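Local coordinates for cysteine hydrolase (Vibrio cholerae, PDB 6V98), which acts as a type VI secretion system effector and is probably a cysteine hydrolase related to clan CA peptidases, presumably delivered into rival bacteria, at residues A45-I50 with T154-L159; G120-E125 with M163-A168; G63-P68 with N75-G80; V103-G108 with Y192-N197; N83-S88 with E93-K98. All coordinates share one frame; numbering follows the deposited sequence.

Contact 1 lies about 4 Å from the centre of the chain, where the helix that starts just after Cys152, the cysteine found modified by a dimethylarsinoyl group, packs on the seven-stranded antiparallel sheet. Contact 2 extends this core, its centre 10 Å from that of contact 1, with Leu49 reaching both Phe122 and Phe123. Contact 3 borders the sheet at strand 75-78 and touches contact 1 through Val76 and Phe155. Contacts 4 and 5 share helix 93-107, their centres 16 Å apart, and Leu97 meets Tyr192 between them. Contacts 2 and 4 fall on opposite sides of the chain's centre; the Tyr192 side chain of contact 4 is about 11 Å from a calcium ion.

Contact 1: A45-I50 with T154-L159; sequences AGVILI and TFVIDL
Val47 overlaps two side chains of helix 154-162 at once, Val156 with its CB and Leu159 with its two methyl groups. Its CB lies 4.0 Å from Val156 CG1, so that the valines meet near the root of the strand residue. Further out, Val47 CG1 comes within 3.9 Å of Leu159 CD2, and CG2 leans on the same methyl from slightly farther away. The first torsion of Val47 explains the reach: at 60° it sets CG1 between the backbone N and the carbonyl carbon, while CG2 lies trans to the N, and both branches are presented to one leucine. Val156 splits its own fork. While CG1 faces Val47, CG2 drops beside the backbone of Gly46 and stops 3.7 Å from Gly46 O. The methyl thus meets the peptide backbone at Gly46.

This is helix-on-sheet packing in the core of the fold. The short strand and helix segments approach to 7.9 Å between axes, at 36° between their directions. Leu7 and Pro9 of neighbouring strand 5-12 continue the apolar surface, touching Val47 and Val156, and Trp129 of helix 123-134 touches Leu159. No hydrogen bond joins the two segments. Cohesion here therefore comes from buried methyl packing, which depends on the fit of shapes and not on any directed bond.

Contact 2: G120-E125 with M163-A168; sequences GKFFSE and MGLDPA
Phe122 begins its contact at CB, 3.8 Å from Met163 SD, and continues it along one side of its ring. With chi1 at 49° the ring is tucked between the backbone N and carbonyl carbon of its own residue. From there CD2 and then CE2 run past the end of Leu165; CE2 is the closer, 3.8 Å from Leu165 CD2, and it also lies near the CD1 branch, so the leucine fork straddles this corner of the ring. The two side chains cross at about a right angle. On the opposite rim CE1 meets Leu49 CD1 of strand 44-50. Gly120 O lies over the face turned from Leu165 CD2, 3.6 Å above the plane and displaced toward the CD2-CE2 rim.

Two helix ends are brought together here. Phe122 holds the N-cap position before helix 123-134, and the amides of Phe122 and Phe123 both bond to the Asp5 carboxylate. Helix 154-162 finishes in a Schellman motif, with Gly164 at a positive phi of 77°, and the turn sends Leu165 back toward the ring.

Met163 follows a folded path, bent at chi2 and again at chi3, which carries its sulfur past the root of Phe122. The Met-aromatic contact is oblique: SD is 5.3 Å from the ring centroid and 47° off its normal. Beyond the sulfur, CE ends 4.0 Å from Glu125 O in the first turn of helix 123-134, while Glu125 CB passes 4.2 Å from SD before its carboxylate leads away.

Contact 3: G63-P68 with N75-G80; sequences GRYKNP and NVRKVG
Gly63 and Asn75 pair as an antiparallel hydrogen-bonded couple, the outermost bridge between strand 57-63 and edge strand 75-78 of the sheet. Gly63 N donates to Asn75 O over 3.1 Å, and Asn75 N returns a bond to Gly63 O. That same Gly63 O takes a second, weak bond from Tyr65 N, closing an inverse gamma turn centred on Arg64, just where the strand ends.

The Asn75 side chain then does for the loop what the backbone does for the strands. Its ND2 donates to Tyr65 O over 2.9 Å, somewhat bent, at 142°. Its OD1 receives Asn67 ND2, also at 2.9 Å; the N-H points almost straight at the oxygen and keeps to its own amide plane, yet it arrives from above the Asn75 carbonyl plane, the two amides being turned 60° apart. OD1 is bonded to Lys142 NZ as well. Asn67 is equally well used: ND2 bonds to Asn138 too, and OD1 receives Lys69 N, as in an Asx turn.

Nearby, Arg77 spreads over one face of Tyr65. Its CD forms a CH-pi contact 4.0 Å from the ring centroid, and the guanidinium continues across the rim, tilted only 23° from the ring. NE is held by a salt bridge to Glu61 and NH2 by a weak bond to Ser107. Asn75 O touches the ring at its edge, in plane, 3.4 Å from Tyr65 CD2.

Contact 4: V103-G108 with Y192-N197; sequences VSLRSG and YDYKTN
The tight turn that leaves strand 188-193 lays Tyr194, with Tyr192 just before it, against Ser104 of helix 93-107. Asp193 OD2 shapes this turn: it accepts from Thr196 N in an Asx motif and also takes the Thr196 hydroxyl, OG1, both at 2.7 Å and both on the anti side of the carboxylate. Another bond within the turn runs from Tyr192 OH to Asn197 OD1.

Against the helix, Ser104 and Tyr194 carry most of the contact. Ser104 OG approaches the ring obliquely and comes within 3.3 Å of Tyr194 CD1, with CB alongside. This is a packing contact, since the polar need of the serine is met by a hydrogen bond to Gly111 O. Tyr194 holds its ring trans to its backbone N (chi1 -178°), which extends it along the helix surface toward the next residue, where its OH ends 4.0 Å from Leu105 CB. Tyr192 adds an edge: its CE2 lies 4.2 Å from Ser104 CB, close to the plane of the ring.

Within the fold, the contact packs the final hairpin of the sheet, strands 188-193 and 198-202, against helix 93-107. Tyr192 packs along that helix on Leu97, Leu100 and Lys101, and its backbone pairs with Ile113 of strand 113-120; Tyr194 also touches Lys101 of the helix and Glu110 in the loop after it.

Contact 5: N83-S88 with E93-K98; sequences NVTIKS and ESSLLK
A first torsion of 72° places Ser95 OG between its backbone N and carbonyl carbon, and from there it faces the backbone of Thr85. Val84, at chi1 -60°, has CG1 trans to its carbonyl carbon, on the side where Ser95 and Leu96 pass. Thr85 N donates to Ser95 OG over 3.0 Å in an almost perfectly straight bond, 175° at the hydrogen. The same hydroxyl is also bonded to Thr92 OG1, so two partners fix its position. Val84 CB packs beside it, 3.5 Å from Ser95 OG, and Val84 CG1 lies against the helix backbone, 3.9 Å from Ser95 O and a little farther from Leu96 CA.

A water completes the link: it donates to Asn83 O and to Ser95 O, 2.7 Å from each, and thereby ties the loop to a carbonyl of the first helical turn.

Strand 86-87, in the first segment, pairs with strand 90-91 in a small hairpin that leads directly into helix 93-107, so the contact folds the chain before the hairpin back onto the helix start. Ile91 of the second strand touches both Val84 and Leu96. Val84 also packs on Ile50 at the end of strand 44-50, while Leu96 reaches Leu199 in strand 198-202.

Contact 1: A45-I50 with T154-L159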
# COMPACT_ATOMS: atom_id res chain seq x y z
N ALA A 45 -4.06 5.49 1.44
CA ALA A 45 -2.93 4.74 0.93
C ALA A 45 -2.95 3.33 1.49
O ALA A 45 -3.42 3.11 2.61
CB ALA A 45 -1.58 5.41 1.27
N GLY A 46 -2.44 2.38 0.71
CA GLY A 46 -2.22 1.02 1.17
C GLY A 46 -1.01 0.43 0.46
O GLY A 46 -0.32 1.17 -0.23
N VAL A 47 -0.73 -0.87 0.62
CA VAL A 47 0.44 -1.44 -0.05
C VAL A 47 0.14 -2.88 -0.46
O VAL A 47 -0.40 -3.67 0.33
CB VAL A 47 1.71 -1.36 0.83
CG1 VAL A 47 1.54 -2.09 2.16
CG2 VAL A 47 2.94 -1.84 0.05
N ILE A 48 0.47 -3.20 -1.70
CA ILE A 48 0.42 -4.57 -2.20
C ILE A 48 1.81 -5.17 -2.09
O ILE A 48 2.80 -4.53 -2.48
CB ILE A 48 -0.06 -4.60 -3.66
CG1 ILE A 48 -1.46 -4.00 -3.75
CG2 ILE A 48 -0.04 -6.04 -4.16
CD1 ILE A 48 -1.97 -3.84 -5.20
N LEU A 49 1.89 -6.40 -1.61
CA LEU A 49 3.15 -7.12 -1.47
C LEU A 49 3.06 -8.42 -2.26
O LEU A 49 2.14 -9.21 -2.04
CB LEU A 49 3.45 -7.41 0.00
CG LEU A 49 4.61 -8.38 0.25
CD1 LEU A 49 5.92 -7.70 -0.06
CD2 LEU A 49 4.60 -8.86 1.69
N ILE A 50 4.01 -8.66 -3.16
CA ILE A 50 3.97 -9.83 -4.03
C ILE A 50 5.28 -10.61 -3.94
O ILE A 50 6.36 -10.02 -4.09
CB ILE A 50 3.69 -9.46 -5.49
CG1 ILE A 50 2.35 -8.73 -5.59
CG2 ILE A 50 3.68 -10.73 -6.35
CD1 ILE A 50 2.15 -8.04 -6.92
N THR A 154 2.26 7.36 5.82
CA THR A 154 3.51 7.17 6.56
C THR A 154 3.72 5.70 6.94
O THR A 154 4.87 5.25 7.02
CB THR A 154 3.55 8.08 7.80
OG1 THR A 154 2.56 7.69 8.76
CG2 THR A 154 3.32 9.52 7.40
N PHE A 155 2.64 4.95 7.18
CA PHE A 155 2.75 3.50 7.36
C PHE A 155 3.52 2.86 6.21
O PHE A 155 4.46 2.08 6.42
CB PHE A 155 1.34 2.91 7.44
CG PHE A 155 1.28 1.41 7.57
CD1 PHE A 155 1.78 0.78 8.70
CD2 PHE A 155 0.65 0.64 6.60
CE1 PHE A 155 1.70 -0.60 8.85
CE2 PHE A 155 0.55 -0.74 6.74
CZ PHE A 155 1.08 -1.37 7.87
N VAL A 156 3.12 3.18 4.98
CA VAL A 156 3.73 2.57 3.80
C VAL A 156 5.15 3.09 3.60
O VAL A 156 6.06 2.34 3.22
CB VAL A 156 2.84 2.83 2.57
CG1 VAL A 156 3.46 2.20 1.31
CG2 VAL A 156 1.45 2.24 2.79
N ILE A 157 5.37 4.39 3.84
CA ILE A 157 6.72 4.93 3.73
C ILE A 157 7.64 4.24 4.71
O ILE A 157 8.76 3.85 4.37
CB ILE A 157 6.73 6.45 3.96
CG1 ILE A 157 5.86 7.16 2.92
CG2 ILE A 157 8.19 6.98 3.95
CD1 ILE A 157 5.55 8.59 3.28
N ASP A 158 7.17 4.06 5.95
CA ASP A 158 7.96 3.40 6.98
C ASP A 158 8.29 1.97 6.58
O ASP A 158 9.40 1.49 6.84
CB ASP A 158 7.23 3.44 8.32
CG ASP A 158 7.18 4.85 8.93
OD1 ASP A 158 7.83 5.78 8.41
OD2 ASP A 158 6.46 5.03 9.93
N LEU A 159 7.34 1.27 5.95
CA LEU A 159 7.63 -0.08 5.46
C LEU A 159 8.73 -0.05 4.41
O LEU A 159 9.68 -0.85 4.45
CB LEU A 159 6.36 -0.71 4.86
CG LEU A 159 6.54 -2.04 4.13
CD1 LEU A 159 7.01 -3.15 5.05
CD2 LEU A 159 5.23 -2.43 3.46

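Contact 2: G120-E125 with M163-A168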
# COMPACT_ATOMS: atom_id res chain seq x y z
N GLY A 120 12.80 -5.79 -5.07
CA GLY A 120 13.92 -6.20 -4.24
C GLY A 120 13.63 -7.56 -3.65
O GLY A 120 12.59 -8.16 -3.91
N LYS A 121 14.59 -8.05 -2.86
CA LYS A 121 14.42 -9.32 -2.16
C LYS A 121 13.99 -8.99 -0.74
O LYS A 121 14.82 -8.64 0.10
CB LYS A 121 15.71 -10.14 -2.18
CG LYS A 121 16.17 -10.54 -3.57
CD LYS A 121 15.18 -11.52 -4.20
CE LYS A 121 15.59 -11.93 -5.61
NZ LYS A 121 16.92 -11.41 -6.02
N PHE A 122 12.68 -9.08 -0.47
CA PHE A 122 12.21 -8.65 0.84
C PHE A 122 10.88 -9.26 1.27
O PHE A 122 10.31 -8.80 2.27
CB PHE A 122 12.10 -7.13 0.89
CG PHE A 122 11.37 -6.54 -0.28
CD1 PHE A 122 10.04 -6.85 -0.52
CD2 PHE A 122 12.01 -5.68 -1.14
CE1 PHE A 122 9.36 -6.33 -1.61
CE2 PHE A 122 11.34 -5.15 -2.24
CZ PHE A 122 10.01 -5.47 -2.46
N PHE A 123 10.36 -10.25 0.54
CA PHE A 123 8.99 -10.70 0.82
C PHE A 123 8.82 -11.13 2.28
O PHE A 123 7.89 -10.68 2.95
CB PHE A 123 8.57 -11.83 -0.11
CG PHE A 123 7.18 -12.32 0.17
CD1 PHE A 123 6.08 -11.72 -0.44
CD2 PHE A 123 6.95 -13.35 1.07
CE1 PHE A 123 4.79 -12.16 -0.18
CE2 PHE A 123 5.67 -13.79 1.33
CZ PHE A 123 4.59 -13.19 0.71
N SER A 124 9.68 -12.03 2.77
CA SER A 124 9.46 -12.53 4.13
C SER A 124 9.67 -11.43 5.16
O SER A 124 8.95 -11.37 6.17
CB SER A 124 10.37 -13.72 4.42
OG SER A 124 11.73 -13.33 4.53
N GLU A 125 10.62 -10.53 4.92
CA GLU A 125 10.84 -9.43 5.85
C GLU A 125 9.67 -8.46 5.86
O GLU A 125 9.27 -7.95 6.92
CB GLU A 125 12.12 -8.69 5.50
CG GLU A 125 13.39 -9.51 5.73
CD GLU A 125 13.78 -10.37 4.54
OE1 GLU A 125 14.84 -11.03 4.62
OE2 GLU A 125 13.03 -10.40 3.53
N MET A 163 12.49 -1.71 4.46
CA MET A 163 12.97 -2.71 3.52
C MET A 163 14.29 -2.31 2.86
O MET A 163 14.82 -3.08 2.06
CB MET A 163 11.92 -2.99 2.44
CG MET A 163 10.57 -3.55 2.93
SD MET A 163 10.70 -5.11 3.84
CE MET A 163 10.56 -4.47 5.51
N GLY A 164 14.81 -1.12 3.17
CA GLY A 164 15.98 -0.61 2.49
C GLY A 164 15.72 -0.06 1.11
O GLY A 164 16.66 0.04 0.31
N LEU A 165 14.49 0.32 0.80
CA LEU A 165 14.13 0.75 -0.54
C LEU A 165 14.28 2.25 -0.77
O LEU A 165 14.03 2.72 -1.88
CB LEU A 165 12.70 0.31 -0.86
CG LEU A 165 12.45 -1.20 -0.82
CD1 LEU A 165 10.96 -1.49 -1.00
CD2 LEU A 165 13.29 -1.92 -1.87
N ASP A 166 14.67 3.00 0.25
CA ASP A 166 14.95 4.43 0.13
C ASP A 166 13.79 5.18 -0.55
O ASP A 166 13.97 5.75 -1.63
CB ASP A 166 16.25 4.67 -0.61
CG ASP A 166 16.69 6.12 -0.56
OD1 ASP A 166 16.34 6.83 0.42
OD2 ASP A 166 17.37 6.57 -1.50
N PRO A 167 12.61 5.20 0.06
CA PRO A 167 11.49 5.96 -0.51
C PRO A 167 11.78 7.45 -0.51
O PRO A 167 12.74 7.94 0.09
CB PRO A 167 10.33 5.62 0.41
CG PRO A 167 11.00 5.36 1.75
CD PRO A 167 12.29 4.66 1.40
N ALA A 168 10.90 8.18 -1.19
CA ALA A 168 11.03 9.63 -1.27
C ALA A 168 10.96 10.25 0.11
O ALA A 168 10.31 9.75 1.03
CB ALA A 168 9.93 10.22 -2.17

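Contact 3: G63-P68 with N75-G80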
# COMPACT_ATOMS: atom_id res chain seq x y z
N GLY A 63 -5.23 2.89 8.98
CA GLY A 63 -6.22 3.94 8.86
C GLY A 63 -7.17 3.91 10.03
O GLY A 63 -6.96 3.19 11.01
N ARG A 64 -8.23 4.70 9.91
CA ARG A 64 -9.19 4.80 11.01
C ARG A 64 -10.22 3.68 10.89
O ARG A 64 -11.37 3.86 10.52
CB ARG A 64 -9.81 6.19 11.04
CG ARG A 64 -8.85 7.19 11.69
CD ARG A 64 -9.49 8.54 11.96
NE ARG A 64 -9.75 9.26 10.72
CZ ARG A 64 -10.10 10.54 10.67
NH1 ARG A 64 -10.24 11.24 11.79
NH2 ARG A 64 -10.32 11.12 9.49
N TYR A 65 -9.74 2.47 11.20
CA TYR A 65 -10.54 1.27 11.21
C TYR A 65 -10.93 0.90 12.63
O TYR A 65 -10.17 1.14 13.58
CB TYR A 65 -9.79 0.11 10.55
CG TYR A 65 -9.35 0.45 9.16
CD1 TYR A 65 -10.26 0.49 8.11
CD2 TYR A 65 -8.01 0.74 8.88
CE1 TYR A 65 -9.87 0.81 6.83
CE2 TYR A 65 -7.61 1.07 7.60
CZ TYR A 65 -8.54 1.10 6.58
OH TYR A 65 -8.16 1.43 5.29
N LYS A 66 -12.11 0.32 12.77
CA LYS A 66 -12.66 -0.01 14.08
C LYS A 66 -11.81 -1.05 14.79
O LYS A 66 -11.27 -1.96 14.16
CB LYS A 66 -14.08 -0.54 13.91
CG LYS A 66 -15.16 0.50 13.99
CD LYS A 66 -16.33 -0.04 14.80
CE LYS A 66 -17.66 0.20 14.11
NZ LYS A 66 -18.76 -0.49 14.84
N ASN A 67 -11.70 -0.92 16.11
CA ASN A 67 -11.02 -1.92 16.93
C ASN A 67 -11.63 -1.89 18.31
O ASN A 67 -11.33 -1.01 19.13
CB ASN A 67 -9.51 -1.70 17.02
CG ASN A 67 -8.80 -2.80 17.82
OD1 ASN A 67 -9.44 -3.66 18.44
ND2 ASN A 67 -7.47 -2.77 17.81
N PRO A 68 -12.47 -2.88 18.65
CA PRO A 68 -13.11 -2.90 19.98
C PRO A 68 -12.13 -3.09 21.13
O PRO A 68 -12.49 -2.78 22.27
CB PRO A 68 -14.08 -4.08 19.87
CG PRO A 68 -13.44 -4.98 18.86
CD PRO A 68 -12.83 -4.06 17.84
N ASN A 75 -5.59 1.70 13.14
CA ASN A 75 -5.27 0.28 13.20
C ASN A 75 -4.80 -0.19 11.84
O ASN A 75 -5.24 0.33 10.81
CB ASN A 75 -6.47 -0.58 13.60
CG ASN A 75 -6.90 -0.34 15.04
OD1 ASN A 75 -6.31 -0.88 15.98
ND2 ASN A 75 -7.92 0.50 15.22
N VAL A 76 -3.92 -1.18 11.85
CA VAL A 76 -3.51 -1.86 10.63
C VAL A 76 -4.57 -2.91 10.30
O VAL A 76 -5.10 -3.58 11.19
CB VAL A 76 -2.14 -2.54 10.82
CG1 VAL A 76 -1.73 -3.31 9.55
CG2 VAL A 76 -1.10 -1.51 11.21
N ARG A 77 -4.87 -3.06 9.02
CA ARG A 77 -5.71 -4.18 8.63
C ARG A 77 -5.16 -4.83 7.38
O ARG A 77 -4.44 -4.21 6.58
CB ARG A 77 -7.18 -3.74 8.46
CG ARG A 77 -7.59 -3.26 7.11
CD ARG A 77 -9.13 -3.11 6.99
NE ARG A 77 -9.46 -2.43 5.75
CZ ARG A 77 -10.67 -2.07 5.35
NH1 ARG A 77 -11.74 -2.32 6.11
NH2 ARG A 77 -10.82 -1.46 4.19
N LYS A 78 -5.47 -6.11 7.25
CA LYS A 78 -5.08 -6.92 6.12
C LYS A 78 -6.35 -7.25 5.36
O LYS A 78 -7.36 -7.60 5.98
CB LYS A 78 -4.41 -8.20 6.62
CG LYS A 78 -4.12 -9.20 5.55
CD LYS A 78 -3.52 -10.45 6.18
CE LYS A 78 -2.92 -11.33 5.09
NZ LYS A 78 -3.97 -11.74 4.11
N VAL A 79 -6.33 -7.08 4.05
CA VAL A 79 -7.47 -7.40 3.20
C VAL A 79 -7.06 -8.54 2.29
O VAL A 79 -6.08 -8.42 1.55
CB VAL A 79 -7.94 -6.20 2.37
CG1 VAL A 79 -9.17 -6.59 1.53
CG2 VAL A 79 -8.23 -5.00 3.26
N GLY A 80 -7.81 -9.64 2.33
CA GLY A 80 -7.55 -10.73 1.40
C GLY A 80 -7.73 -10.31 -0.04
O GLY A 80 -8.73 -9.66 -0.37

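Contact 4: V103-G108 with Y192-N197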
# COMPACT_ATOMS: atom_id res chain seq x y z
N VAL A 103 -8.86 -4.18 -4.64
CA VAL A 103 -8.38 -3.22 -3.65
C VAL A 103 -9.17 -1.92 -3.74
O VAL A 103 -9.54 -1.32 -2.72
CB VAL A 103 -6.87 -3.01 -3.86
CG1 VAL A 103 -6.38 -1.79 -3.12
CG2 VAL A 103 -6.11 -4.26 -3.40
N SER A 104 -9.47 -1.48 -4.97
CA SER A 104 -10.24 -0.26 -5.14
C SER A 104 -11.63 -0.38 -4.51
O SER A 104 -12.10 0.55 -3.84
CB SER A 104 -10.35 0.09 -6.62
OG SER A 104 -11.15 1.25 -6.78
N LEU A 105 -12.31 -1.51 -4.74
CA LEU A 105 -13.63 -1.70 -4.16
C LEU A 105 -13.57 -1.80 -2.65
O LEU A 105 -14.37 -1.17 -1.94
CB LEU A 105 -14.28 -2.98 -4.73
CG LEU A 105 -15.59 -3.37 -4.04
CD1 LEU A 105 -16.60 -2.24 -4.14
CD2 LEU A 105 -16.17 -4.67 -4.64
N ARG A 106 -12.61 -2.58 -2.14
CA ARG A 106 -12.64 -2.99 -0.74
C ARG A 106 -12.05 -1.93 0.16
O ARG A 106 -12.50 -1.78 1.31
CB ARG A 106 -11.88 -4.31 -0.56
CG ARG A 106 -12.66 -5.53 -1.06
CD ARG A 106 -11.82 -6.79 -1.22
NE ARG A 106 -12.57 -7.79 -2.01
CZ ARG A 106 -12.06 -8.93 -2.46
NH1 ARG A 106 -10.80 -9.24 -2.20
NH2 ARG A 106 -12.80 -9.77 -3.18
N SER A 107 -11.07 -1.18 -0.34
CA SER A 107 -10.33 -0.21 0.45
C SER A 107 -10.29 1.18 -0.15
O SER A 107 -9.88 2.11 0.54
CB SER A 107 -8.88 -0.70 0.66
OG SER A 107 -8.86 -1.92 1.37
N GLY A 108 -10.69 1.35 -1.40
CA GLY A 108 -10.41 2.60 -2.08
C GLY A 108 -11.59 3.40 -2.60
O GLY A 108 -11.40 4.24 -3.48
N TYR A 192 -4.27 3.22 -12.42
CA TYR A 192 -5.38 2.30 -12.61
C TYR A 192 -6.67 3.08 -12.48
O TYR A 192 -6.83 3.86 -11.53
CB TYR A 192 -5.35 1.15 -11.60
CG TYR A 192 -6.64 0.36 -11.56
CD1 TYR A 192 -6.93 -0.59 -12.52
CD2 TYR A 192 -7.57 0.57 -10.54
CE1 TYR A 192 -8.11 -1.32 -12.48
CE2 TYR A 192 -8.76 -0.15 -10.50
CZ TYR A 192 -9.03 -1.09 -11.47
OH TYR A 192 -10.20 -1.81 -11.43
N ASP A 193 -7.59 2.89 -13.41
CA ASP A 193 -8.92 3.49 -13.32
C ASP A 193 -9.94 2.40 -13.07
O ASP A 193 -10.02 1.42 -13.81
CB ASP A 193 -9.27 4.26 -14.59
CG ASP A 193 -10.65 4.90 -14.50
OD1 ASP A 193 -10.80 5.86 -13.72
OD2 ASP A 193 -11.57 4.42 -15.19
N TYR A 194 -10.74 2.59 -12.01
CA TYR A 194 -11.72 1.57 -11.63
C TYR A 194 -12.88 1.53 -12.60
O TYR A 194 -13.35 0.44 -12.97
CB TYR A 194 -12.22 1.86 -10.22
CG TYR A 194 -13.22 0.85 -9.68
CD1 TYR A 194 -12.79 -0.34 -9.11
CD2 TYR A 194 -14.59 1.09 -9.74
CE1 TYR A 194 -13.70 -1.27 -8.61
CE2 TYR A 194 -15.50 0.18 -9.24
CZ TYR A 194 -15.05 -1.00 -8.68
OH TYR A 194 -15.94 -1.92 -8.18
N LYS A 195 -13.37 2.70 -13.03
CA LYS A 195 -14.54 2.74 -13.89
C LYS A 195 -14.28 2.08 -15.23
O LYS A 195 -15.11 1.34 -15.75
CB LYS A 195 -15.00 4.19 -14.08
CG LYS A 195 -15.96 4.68 -13.01
CD LYS A 195 -16.56 3.52 -12.25
CE LYS A 195 -17.55 3.98 -11.21
NZ LYS A 195 -18.19 2.79 -10.61
N THR A 196 -13.12 2.35 -15.83
CA THR A 196 -12.79 1.70 -17.09
C THR A 196 -12.05 0.38 -16.91
O THR A 196 -11.91 -0.37 -17.88
CB THR A 196 -11.95 2.64 -17.97
OG1 THR A 196 -10.73 2.95 -17.29
CG2 THR A 196 -12.72 3.93 -18.23
N ASN A 197 -11.60 0.08 -15.69
CA ASN A 197 -10.82 -1.12 -15.37
C ASN A 197 -9.61 -1.24 -16.29
O ASN A 197 -9.35 -2.28 -16.89
CB ASN A 197 -11.68 -2.39 -15.41
CG ASN A 197 -11.04 -3.56 -14.66
OD1 ASN A 197 -10.41 -3.39 -13.61
ND2 ASN A 197 -11.21 -4.76 -15.20

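Contact 5: N83-S88 with E93-K98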
# COMPACT_ATOMS: atom_id res chain seq x y z
N ASN A 83 -4.17 -13.80 -5.69
CA ASN A 83 -2.77 -13.82 -6.08
C ASN A 83 -2.64 -13.43 -7.55
O ASN A 83 -3.57 -13.57 -8.34
CB ASN A 83 -2.17 -15.21 -5.86
CG ASN A 83 -2.13 -15.58 -4.40
OD1 ASN A 83 -2.00 -14.71 -3.54
ND2 ASN A 83 -2.25 -16.87 -4.11
N VAL A 84 -1.46 -12.93 -7.90
CA VAL A 84 -1.16 -12.59 -9.28
C VAL A 84 -0.45 -13.76 -9.94
O VAL A 84 0.01 -14.70 -9.28
CB VAL A 84 -0.33 -11.30 -9.39
CG1 VAL A 84 -1.08 -10.13 -8.76
CG2 VAL A 84 1.05 -11.47 -8.72
N THR A 85 -0.34 -13.71 -11.26
CA THR A 85 0.42 -14.68 -12.04
C THR A 85 1.72 -14.03 -12.50
O THR A 85 1.70 -12.94 -13.06
CB THR A 85 -0.37 -15.16 -13.24
OG1 THR A 85 -1.62 -15.70 -12.79
CG2 THR A 85 0.41 -16.23 -13.99
N ILE A 86 2.83 -14.70 -12.23
CA ILE A 86 4.13 -14.25 -12.69
C ILE A 86 4.49 -15.08 -13.91
O ILE A 86 4.41 -16.32 -13.88
CB ILE A 86 5.21 -14.39 -11.61
CG1 ILE A 86 4.76 -13.80 -10.27
CG2 ILE A 86 6.50 -13.73 -12.08
CD1 ILE A 86 4.55 -12.31 -10.30
N LYS A 87 4.88 -14.41 -14.99
CA LYS A 87 5.27 -15.08 -16.23
C LYS A 87 6.58 -14.46 -16.70
O LYS A 87 6.62 -13.27 -17.03
CB LYS A 87 4.18 -14.94 -17.29
CG LYS A 87 4.65 -15.30 -18.69
CD LYS A 87 3.72 -16.31 -19.34
CE LYS A 87 4.32 -16.87 -20.62
NZ LYS A 87 5.60 -17.58 -20.35
N SER A 88 7.65 -15.25 -16.70
CA SER A 88 8.98 -14.77 -17.07
C SER A 88 9.35 -13.52 -16.27
O SER A 88 9.84 -12.53 -16.81
CB SER A 88 9.05 -14.49 -18.57
OG SER A 88 8.71 -15.66 -19.29
N GLU A 93 -0.77 -8.50 -16.92
CA GLU A 93 -1.66 -7.35 -16.77
C GLU A 93 -3.01 -7.78 -16.21
O GLU A 93 -3.55 -7.14 -15.29
CB GLU A 93 -1.85 -6.62 -18.10
CG GLU A 93 -2.95 -5.54 -18.07
CD GLU A 93 -3.09 -4.75 -19.36
OE1 GLU A 93 -2.32 -3.79 -19.58
OE2 GLU A 93 -3.98 -5.08 -20.16
N SER A 94 -3.57 -8.88 -16.72
CA SER A 94 -4.90 -9.31 -16.30
C SER A 94 -4.94 -9.66 -14.81
O SER A 94 -5.89 -9.30 -14.11
CB SER A 94 -5.37 -10.50 -17.14
OG SER A 94 -4.35 -11.47 -17.25
N SER A 95 -3.92 -10.37 -14.32
CA SER A 95 -3.94 -10.80 -12.93
C SER A 95 -3.72 -9.63 -11.98
O SER A 95 -4.27 -9.62 -10.88
CB SER A 95 -2.90 -11.89 -12.68
OG SER A 95 -1.58 -11.38 -12.70
N LEU A 96 -2.94 -8.63 -12.40
CA LEU A 96 -2.80 -7.43 -11.58
C LEU A 96 -4.07 -6.60 -11.61
O LEU A 96 -4.48 -6.05 -10.58
CB LEU A 96 -1.59 -6.62 -12.05
CG LEU A 96 -1.31 -5.38 -11.20
CD1 LEU A 96 -1.06 -5.79 -9.79
CD2 LEU A 96 -0.12 -4.61 -11.76
N LEU A 97 -4.72 -6.51 -12.77
CA LEU A 97 -6.01 -5.81 -12.86
C LEU A 97 -7.03 -6.39 -11.89
O LEU A 97 -7.83 -5.65 -11.31
CB LEU A 97 -6.57 -5.89 -14.29
CG LEU A 97 -6.15 -4.86 -15.34
CD1 LEU A 97 -6.58 -5.33 -16.73
CD2 LEU A 97 -6.74 -3.49 -15.01
N LYS A 98 -7.03 -7.71 -11.71
CA LYS A 98 -8.00 -8.32 -10.81
C LYS A 98 -7.76 -7.88 -9.38
O LYS A 98 -8.71 -7.59 -8.64
CB LYS A 98 -7.93 -9.85 -10.93
CG LYS A 98 -8.93 -10.58 -10.07
CD LYS A 98 -8.86 -12.06 -10.32
CE LYS A 98 -9.81 -12.80 -9.41
NZ LYS A 98 -9.67 -14.27 -9.59
O HOH W 1 -5.17 -11.97 -9.84